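Local atomic coordinates of beta-galactosidase (Bacillus circulans subsp. alkalophilus, PDB entry 3TTY), a protein that hydrolyses terminal beta-galactosidic bonds, as a TIM-barrel glycoside hydrolase that binds galactose and is built as a trimer. Residues 426-437 / 588-599. Numbering follows the deposited sequence.
Sequences EVHKYYDALYKQ and SPDADFLQGLIA
Extended beyond CG, the Lys-429 chain carries its ammonium to Ser-588, while Glu-426, folded back at chi2 (-61°), brings its carboxylate to the same hydroxyl. Ser-588 OG donates to the syn lone pair of Glu-426 OE1 at 2.6 Å and accepts from Lys-429 NZ at 2.8 Å. A salt bridge from Lys-429 NZ to Glu-426 OE2 (2.8 Å) closes the triangle; the hydroxyl is held by two hydrogen bonds, one donated and one accepted, and the carboxylate probably offsets much of the lysine charge. Further along, the two methyls of Leu-594 divide between neighbours on the helix: CD2 lies over one face of the Tyr-430 ring, 3.4 Å from CE1, and CD1 rests on Lys-429 CB. Ala-433 CB, small enough to let the backbones approach, meets Ile-598 CG1 at 3.6 Å, and Ile-598 CG2 turns to Leu-434 CD2. At the far end Gln-437 NE2 donates to Gln-595 O (2.9 Å, 153°), reaching it from the face opposite the helical donor Ala-599 N. Helices 423-435 and 591-604, whose contacting segments cross at -63° with axes 9.0 Å apart, thus pack together beside the mixed sheet, where Leu-434 touches strand 399-402, an alpha/beta arrangement consistent with the glutaminase-I-like trimerisation domain.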
ATOM      1  N   GLU A 426     -23.092  -6.038   6.104  1.00 22.76           N
ATOM      2  CA  GLU A 426     -24.528  -5.773   6.198  1.00 20.68           C
ATOM      3  C   GLU A 426     -25.313  -7.052   6.434  1.00 17.68           C
ATOM      4  O   GLU A 426     -26.180  -7.084   7.296  1.00 20.68           O
ATOM      5  CB  GLU A 426     -25.047  -5.047   4.956  1.00 19.90           C
ATOM      6  CG  GLU A 426     -24.373  -3.720   4.711  1.00 16.91           C
ATOM      7  CD  GLU A 426     -24.572  -2.738   5.861  1.00 21.89           C
ATOM      8  OE1 GLU A 426     -25.735  -2.454   6.237  1.00 19.32           O
ATOM      9  OE2 GLU A 426     -23.554  -2.250   6.396  1.00 22.91           O
ATOM     10  N   VAL A 427     -25.010  -8.110   5.687  1.00 18.85           N
ATOM     11  CA  VAL A 427     -25.722  -9.367   5.897  1.00 18.44           C
ATOM     12  C   VAL A 427     -25.541  -9.819   7.352  1.00 21.70           C
ATOM     13  O   VAL A 427     -26.495 -10.240   8.006  1.00 19.23           O
ATOM     14  CB  VAL A 427     -25.278 -10.487   4.915  1.00 18.73           C
ATOM     15  CG1 VAL A 427     -25.868 -11.829   5.335  1.00 20.12           C
ATOM     16  CG2 VAL A 427     -25.709 -10.168   3.485  1.00 20.68           C
ATOM     17  N   HIS A 428     -24.315  -9.700   7.859  1.00 19.04           N
ATOM     18  CA  HIS A 428     -24.009 -10.069   9.236  1.00 19.53           C
ATOM     19  C   HIS A 428     -24.719  -9.204  10.292  1.00 21.71           C
ATOM     20  O   HIS A 428     -25.081  -9.703  11.355  1.00 24.11           O
ATOM     21  CB  HIS A 428     -22.490 -10.076   9.475  1.00 21.79           C
ATOM     22  CG  HIS A 428     -22.100 -10.411  10.884  1.00 28.37           C
ATOM     23  ND1 HIS A 428     -21.453  -9.519  11.712  1.00 22.88           N
ATOM     24  CD2 HIS A 428     -22.281 -11.541  11.616  1.00 20.68           C
ATOM     25  CE1 HIS A 428     -21.252 -10.081  12.891  1.00 24.69           C
ATOM     26  NE2 HIS A 428     -21.746 -11.308  12.855  1.00 24.79           N
ATOM     27  N   LYS A 429     -24.920  -7.920  10.017  1.00 20.69           N
ATOM     28  CA  LYS A 429     -25.609  -7.065  10.993  1.00 20.64           C
ATOM     29  C   LYS A 429     -26.989  -7.632  11.292  1.00 22.47           C
ATOM     30  O   LYS A 429     -27.461  -7.569  12.429  1.00 21.16           O
ATOM     31  CB  LYS A 429     -25.735  -5.623  10.504  1.00 18.78           C
ATOM     32  CG  LYS A 429     -24.430  -4.854  10.492  1.00 22.39           C
ATOM     33  CD  LYS A 429     -24.608  -3.492   9.843  1.00 20.46           C
ATOM     34  CE  LYS A 429     -23.323  -2.690   9.932  1.00 20.45           C
ATOM     35  NZ  LYS A 429     -23.358  -1.508   9.058  1.00 17.50           N
ATOM     36  N   TYR A 430     -27.631  -8.192  10.270  1.00 21.84           N
ATOM     37  CA  TYR A 430     -28.967  -8.755  10.442  1.00 22.61           C
ATOM     38  C   TYR A 430     -28.887 -10.121  11.107  1.00 23.55           C
ATOM     39  O   TYR A 430     -29.701 -10.449  11.973  1.00 25.04           O
ATOM     40  CB  TYR A 430     -29.724  -8.824   9.104  1.00 18.28           C
ATOM     41  CG  TYR A 430     -30.329  -7.488   8.717  1.00 21.63           C
ATOM     42  CD1 TYR A 430     -31.633  -7.154   9.083  1.00 22.63           C
ATOM     43  CD2 TYR A 430     -29.585  -6.543   8.029  1.00 17.59           C
ATOM     44  CE1 TYR A 430     -32.173  -5.915   8.759  1.00 18.53           C
ATOM     45  CE2 TYR A 430     -30.117  -5.317   7.700  1.00 18.22           C
ATOM     46  CZ  TYR A 430     -31.410  -5.006   8.058  1.00 21.04           C
ATOM     47  OH  TYR A 430     -31.928  -3.771   7.721  1.00 16.47           O
ATOM     48  N   TYR A 431     -27.900 -10.916  10.708  1.00 20.72           N
ATOM     49  CA  TYR A 431     -27.712 -12.232  11.307  1.00 23.06           C
ATOM     50  C   TYR A 431     -27.363 -12.134  12.804  1.00 22.17           C
ATOM     51  O   TYR A 431     -27.904 -12.868  13.613  1.00 19.65           O
ATOM     52  CB  TYR A 431     -26.647 -13.026  10.558  1.00 20.12           C
ATOM     53  CG  TYR A 431     -26.532 -14.460  11.031  1.00 25.88           C
ATOM     54  CD1 TYR A 431     -27.323 -15.461  10.473  1.00 25.07           C
ATOM     55  CD2 TYR A 431     -25.642 -14.814  12.046  1.00 21.35           C
ATOM     56  CE1 TYR A 431     -27.220 -16.776  10.898  1.00 23.24           C
ATOM     57  CE2 TYR A 431     -25.534 -16.127  12.475  1.00 20.78           C
ATOM     58  CZ  TYR A 431     -26.326 -17.099  11.905  1.00 21.55           C
ATOM     59  OH  TYR A 431     -26.231 -18.395  12.332  1.00 22.44           O
ATOM     60  N   ASP A 432     -26.458 -11.218  13.139  1.00 22.51           N
ATOM     61  CA  ASP A 432     -26.054 -10.942  14.515  1.00 20.67           C
ATOM     62  C   ASP A 432     -27.282 -10.672  15.374  1.00 25.39           C
ATOM     63  O   ASP A 432     -27.475 -11.296  16.416  1.00 25.99           O
ATOM     64  CB  ASP A 432     -25.142  -9.717  14.526  1.00 21.64           C
ATOM     65  CG  ASP A 432     -24.284  -9.619  15.777  1.00 28.74           C
ATOM     66  OD1 ASP A 432     -23.808 -10.663  16.273  1.00 27.19           O
ATOM     67  OD2 ASP A 432     -24.067  -8.479  16.256  1.00 30.80           O
ATOM     68  N   ALA A 433     -28.120  -9.747  14.919  1.00 21.34           N
ATOM     69  CA  ALA A 433     -29.319  -9.358  15.645  1.00 20.73           C
ATOM     70  C   ALA A 433     -30.186 -10.565  15.985  1.00 24.76           C
ATOM     71  O   ALA A 433     -30.787 -10.619  17.057  1.00 28.73           O
ATOM     72  CB  ALA A 433     -30.124  -8.325  14.840  1.00 20.79           C
ATOM     73  N   LEU A 434     -30.258 -11.528  15.074  1.00 22.78           N
ATOM     74  CA  LEU A 434     -31.009 -12.750  15.342  1.00 24.47           C
ATOM     75  C   LEU A 434     -30.234 -13.608  16.341  1.00 26.48           C
ATOM     76  O   LEU A 434     -30.791 -14.084  17.330  1.00 22.03           O
ATOM     77  CB  LEU A 434     -31.275 -13.516  14.048  1.00 22.71           C
ATOM     78  CG  LEU A 434     -32.304 -12.875  13.092  1.00 24.84           C
ATOM     79  CD1 LEU A 434     -32.010 -13.219  11.643  1.00 18.46           C
ATOM     80  CD2 LEU A 434     -33.715 -13.310  13.448  1.00 21.73           C
ATOM     81  N   TYR A 435     -28.942 -13.781  16.070  1.00 23.72           N
ATOM     82  CA  TYR A 435     -28.039 -14.546  16.919  1.00 24.78           C
ATOM     83  C   TYR A 435     -28.200 -14.133  18.379  1.00 24.32           C
ATOM     84  O   TYR A 435     -28.351 -14.982  19.248  1.00 23.83           O
ATOM     85  CB  TYR A 435     -26.601 -14.334  16.429  1.00 19.99           C
ATOM     86  CG  TYR A 435     -25.473 -14.873  17.277  1.00 16.90           C
ATOM     87  CD1 TYR A 435     -24.903 -16.112  17.005  1.00 22.24           C
ATOM     88  CD2 TYR A 435     -24.920 -14.111  18.300  1.00 22.92           C
ATOM     89  CE1 TYR A 435     -23.841 -16.604  17.760  1.00 21.38           C
ATOM     90  CE2 TYR A 435     -23.860 -14.590  19.070  1.00 21.59           C
ATOM     91  CZ  TYR A 435     -23.325 -15.840  18.787  1.00 25.02           C
ATOM     92  OH  TYR A 435     -22.272 -16.323  19.528  1.00 29.18           O
ATOM     93  N   LYS A 436     -28.192 -12.831  18.638  1.00 21.92           N
ATOM     94  CA  LYS A 436     -28.246 -12.320  20.005  1.00 25.88           C
ATOM     95  C   LYS A 436     -29.537 -12.649  20.742  1.00 25.56           C
ATOM     96  O   LYS A 436     -29.611 -12.504  21.962  1.00 27.82           O
ATOM     97  CB  LYS A 436     -28.031 -10.813  20.018  1.00 27.82           C
ATOM     98  CG  LYS A 436     -26.608 -10.393  19.744  1.00 29.73           C
ATOM     99  CD  LYS A 436     -26.530  -8.879  19.578  1.00 32.81           C
ATOM    100  CE  LYS A 436     -25.097  -8.433  19.330  1.00 40.41           C
ATOM    101  NZ  LYS A 436     -25.021  -7.005  18.886  1.00 59.30           N
ATOM    102  N   GLN A 437     -30.552 -13.084  20.006  1.00 22.06           N
ATOM    103  CA  GLN A 437     -31.838 -13.375  20.609  1.00 25.89           C
ATOM    104  C   GLN A 437     -32.140 -14.860  20.526  1.00 25.76           C
ATOM    105  O   GLN A 437     -33.226 -15.298  20.893  1.00 26.78           O
ATOM    106  CB  GLN A 437     -32.956 -12.540  19.961  1.00 23.60           C
ATOM    107  CG  GLN A 437     -32.695 -11.037  20.059  1.00 26.34           C
ATOM    108  CD  GLN A 437     -33.757 -10.193  19.364  1.00 29.68           C
ATOM    109  OE1 GLN A 437     -34.893 -10.631  19.184  1.00 32.68           O
ATOM    110  NE2 GLN A 437     -33.389  -8.976  18.976  1.00 26.22           N
ATOM    111  N   SER A 588     -28.430   1.883   6.929  1.00 19.43           N
ATOM    112  CA  SER A 588     -27.779   0.855   7.729  1.00 20.67           C
ATOM    113  C   SER A 588     -27.851   1.278   9.184  1.00 22.46           C
ATOM    114  O   SER A 588     -27.160   2.224   9.604  1.00 22.53           O
ATOM    115  CB  SER A 588     -26.321   0.666   7.319  1.00 21.82           C
ATOM    116  OG  SER A 588     -25.777  -0.473   7.970  1.00 22.02           O
ATOM    117  N   PRO A 589     -28.690   0.583   9.961  1.00 17.23           N
ATOM    118  CA  PRO A 589     -29.045   1.012  11.314  1.00 24.47           C
ATOM    119  C   PRO A 589     -28.147   0.393  12.385  1.00 28.31           C
ATOM    120  O   PRO A 589     -27.593  -0.687  12.162  1.00 22.30           O
ATOM    121  CB  PRO A 589     -30.488   0.498  11.471  1.00 27.07           C
ATOM    122  CG  PRO A 589     -30.757  -0.402  10.235  1.00 19.26           C
ATOM    123  CD  PRO A 589     -29.421  -0.634   9.583  1.00 18.11           C
ATOM    124  N   ASP A 590     -28.012   1.071  13.527  1.00 26.91           N
ATOM    125  CA  ASP A 590     -27.247   0.529  14.652  1.00 27.94           C
ATOM    126  C   ASP A 590     -27.876  -0.739  15.220  1.00 25.32           C
ATOM    127  O   ASP A 590     -28.985  -1.129  14.838  1.00 22.78           O
ATOM    128  CB  ASP A 590     -27.039   1.574  15.758  1.00 26.84           C
ATOM    129  CG  ASP A 590     -28.331   1.956  16.476  1.00 26.58           C
ATOM    130  OD1 ASP A 590     -29.238   1.105  16.635  1.00 23.21           O
ATOM    131  OD2 ASP A 590     -28.421   3.124  16.906  1.00 27.47           O
ATOM    132  N   ALA A 591     -27.158  -1.369  16.141  1.00 24.98           N
ATOM    133  CA  ALA A 591     -27.506  -2.695  16.627  1.00 24.75           C
ATOM    134  C   ALA A 591     -28.755  -2.692  17.494  1.00 26.84           C
ATOM    135  O   ALA A 591     -29.514  -3.670  17.514  1.00 28.80           O
ATOM    136  CB  ALA A 591     -26.323  -3.309  17.393  1.00 25.24           C
ATOM    137  N   ASP A 592     -28.962  -1.609  18.230  1.00 24.59           N
ATOM    138  CA  ASP A 592     -30.145  -1.508  19.076  1.00 30.70           C
ATOM    139  C   ASP A 592     -31.401  -1.479  18.204  1.00 29.75           C
ATOM    140  O   ASP A 592     -32.397  -2.139  18.518  1.00 30.10           O
ATOM    141  CB  ASP A 592     -30.085  -0.272  19.989  1.00 28.25           C
ATOM    142  CG  ASP A 592     -28.938  -0.334  20.999  1.00 37.86           C
ATOM    143  OD1 ASP A 592     -28.505  -1.455  21.386  1.00 30.71           O
ATOM    144  OD2 ASP A 592     -28.468   0.753  21.404  1.00 39.25           O
ATOM    145  N   PHE A 593     -31.353  -0.725  17.106  1.00 24.37           N
ATOM    146  CA  PHE A 593     -32.486  -0.701  16.185  1.00 27.02           C
ATOM    147  C   PHE A 593     -32.789  -2.097  15.659  1.00 26.41           C
ATOM    148  O   PHE A 593     -33.928  -2.560  15.734  1.00 24.99           O
ATOM    149  CB  PHE A 593     -32.256   0.247  15.006  1.00 26.89           C
ATOM    150  CG  PHE A 593     -33.379   0.230  14.002  1.00 27.28           C
ATOM    151  CD1 PHE A 593     -34.478   1.066  14.156  1.00 23.84           C
ATOM    152  CD2 PHE A 593     -33.353  -0.646  12.926  1.00 23.94           C
ATOM    153  CE1 PHE A 593     -35.511   1.050  13.242  1.00 22.47           C
ATOM    154  CE2 PHE A 593     -34.384  -0.669  12.012  1.00 25.23           C
ATOM    155  CZ  PHE A 593     -35.467   0.184  12.174  1.00 23.37           C
ATOM    156  N   LEU A 594     -31.768  -2.769  15.133  1.00 24.65           N
ATOM    157  CA  LEU A 594     -31.948  -4.117  14.600  1.00 25.55           C
ATOM    158  C   LEU A 594     -32.428  -5.109  15.656  1.00 26.66           C
ATOM    159  O   LEU A 594     -33.179  -6.032  15.345  1.00 24.74           O
ATOM    160  CB  LEU A 594     -30.684  -4.615  13.893  1.00 21.15           C
ATOM    161  CG  LEU A 594     -30.367  -3.900  12.570  1.00 23.67           C
ATOM    162  CD1 LEU A 594     -29.048  -4.400  11.997  1.00 23.33           C
ATOM    163  CD2 LEU A 594     -31.500  -4.063  11.552  1.00 21.65           C
ATOM    164  N   GLN A 595     -32.004  -4.916  16.902  1.00 26.68           N
ATOM    165  CA  GLN A 595     -32.546  -5.716  17.991  1.00 26.90           C
ATOM    166  C   GLN A 595     -34.067  -5.579  18.038  1.00 25.26           C
ATOM    167  O   GLN A 595     -34.787  -6.575  18.012  1.00 27.96           O
ATOM    168  CB  GLN A 595     -31.952  -5.296  19.338  1.00 31.85           C
ATOM    169  CG  GLN A 595     -32.779  -5.782  20.521  1.00 35.98           C
ATOM    170  CD  GLN A 595     -32.116  -5.542  21.870  1.00 46.33           C
ATOM    171  OE1 GLN A 595     -32.174  -6.398  22.754  1.00 52.77           O
ATOM    172  NE2 GLN A 595     -31.496  -4.372  22.041  1.00 40.55           N
ATOM    173  N   GLY A 596     -34.542  -4.336  18.103  1.00 27.82           N
ATOM    174  CA  GLY A 596     -35.965  -4.045  18.159  1.00 27.39           C
ATOM    175  C   GLY A 596     -36.738  -4.539  16.950  1.00 23.88           C
ATOM    176  O   GLY A 596     -37.779  -5.191  17.093  1.00 23.99           O
ATOM    177  N   LEU A 597     -36.218  -4.237  15.763  1.00 23.29           N
ATOM    178  CA  LEU A 597     -36.837  -4.647  14.506  1.00 23.41           C
ATOM    179  C   LEU A 597     -37.047  -6.155  14.449  1.00 24.73           C
ATOM    180  O   LEU A 597     -38.156  -6.642  14.209  1.00 24.02           O
ATOM    181  CB  LEU A 597     -35.986  -4.189  13.317  1.00 24.13           C
ATOM    182  CG  LEU A 597     -36.598  -4.480  11.942  1.00 23.88           C
ATOM    183  CD1 LEU A 597     -37.945  -3.785  11.827  1.00 25.71           C
ATOM    184  CD2 LEU A 597     -35.675  -4.069  10.793  1.00 25.15           C
ATOM    185  N   ILE A 598     -35.968  -6.889  14.685  1.00 26.09           N
ATOM    186  CA  ILE A 598     -35.999  -8.344  14.699  1.00 22.91           C
ATOM    187  C   ILE A 598     -36.999  -8.893  15.703  1.00 25.51           C
ATOM    188  O   ILE A 598     -37.765  -9.809  15.404  1.00 29.04           O
ATOM    189  CB  ILE A 598     -34.617  -8.882  15.054  1.00 24.04           C
ATOM    190  CG1 ILE A 598     -33.646  -8.549  13.922  1.00 27.37           C
ATOM    191  CG2 ILE A 598     -34.671 -10.370  15.304  1.00 23.69           C
ATOM    192  CD1 ILE A 598     -34.075  -9.081  12.574  1.00 23.88           C
ATOM    193  N   ALA A 599     -36.970  -8.340  16.909  1.00 27.55           N
ATOM    194  CA  ALA A 599     -37.909  -8.722  17.951  1.00 25.92           C
ATOM    195  C   ALA A 599     -39.358  -8.506  17.500  1.00 22.71           C
ATOM    196  O   ALA A 599     -40.229  -9.357  17.725  1.00 28.11           O
ATOM    197  CB  ALA A 599     -37.615  -7.936  19.229  1.00 24.53           C
TER
HETATM  198  O   HOH W   1     -24.614   0.338  11.243  1.00 30.39           O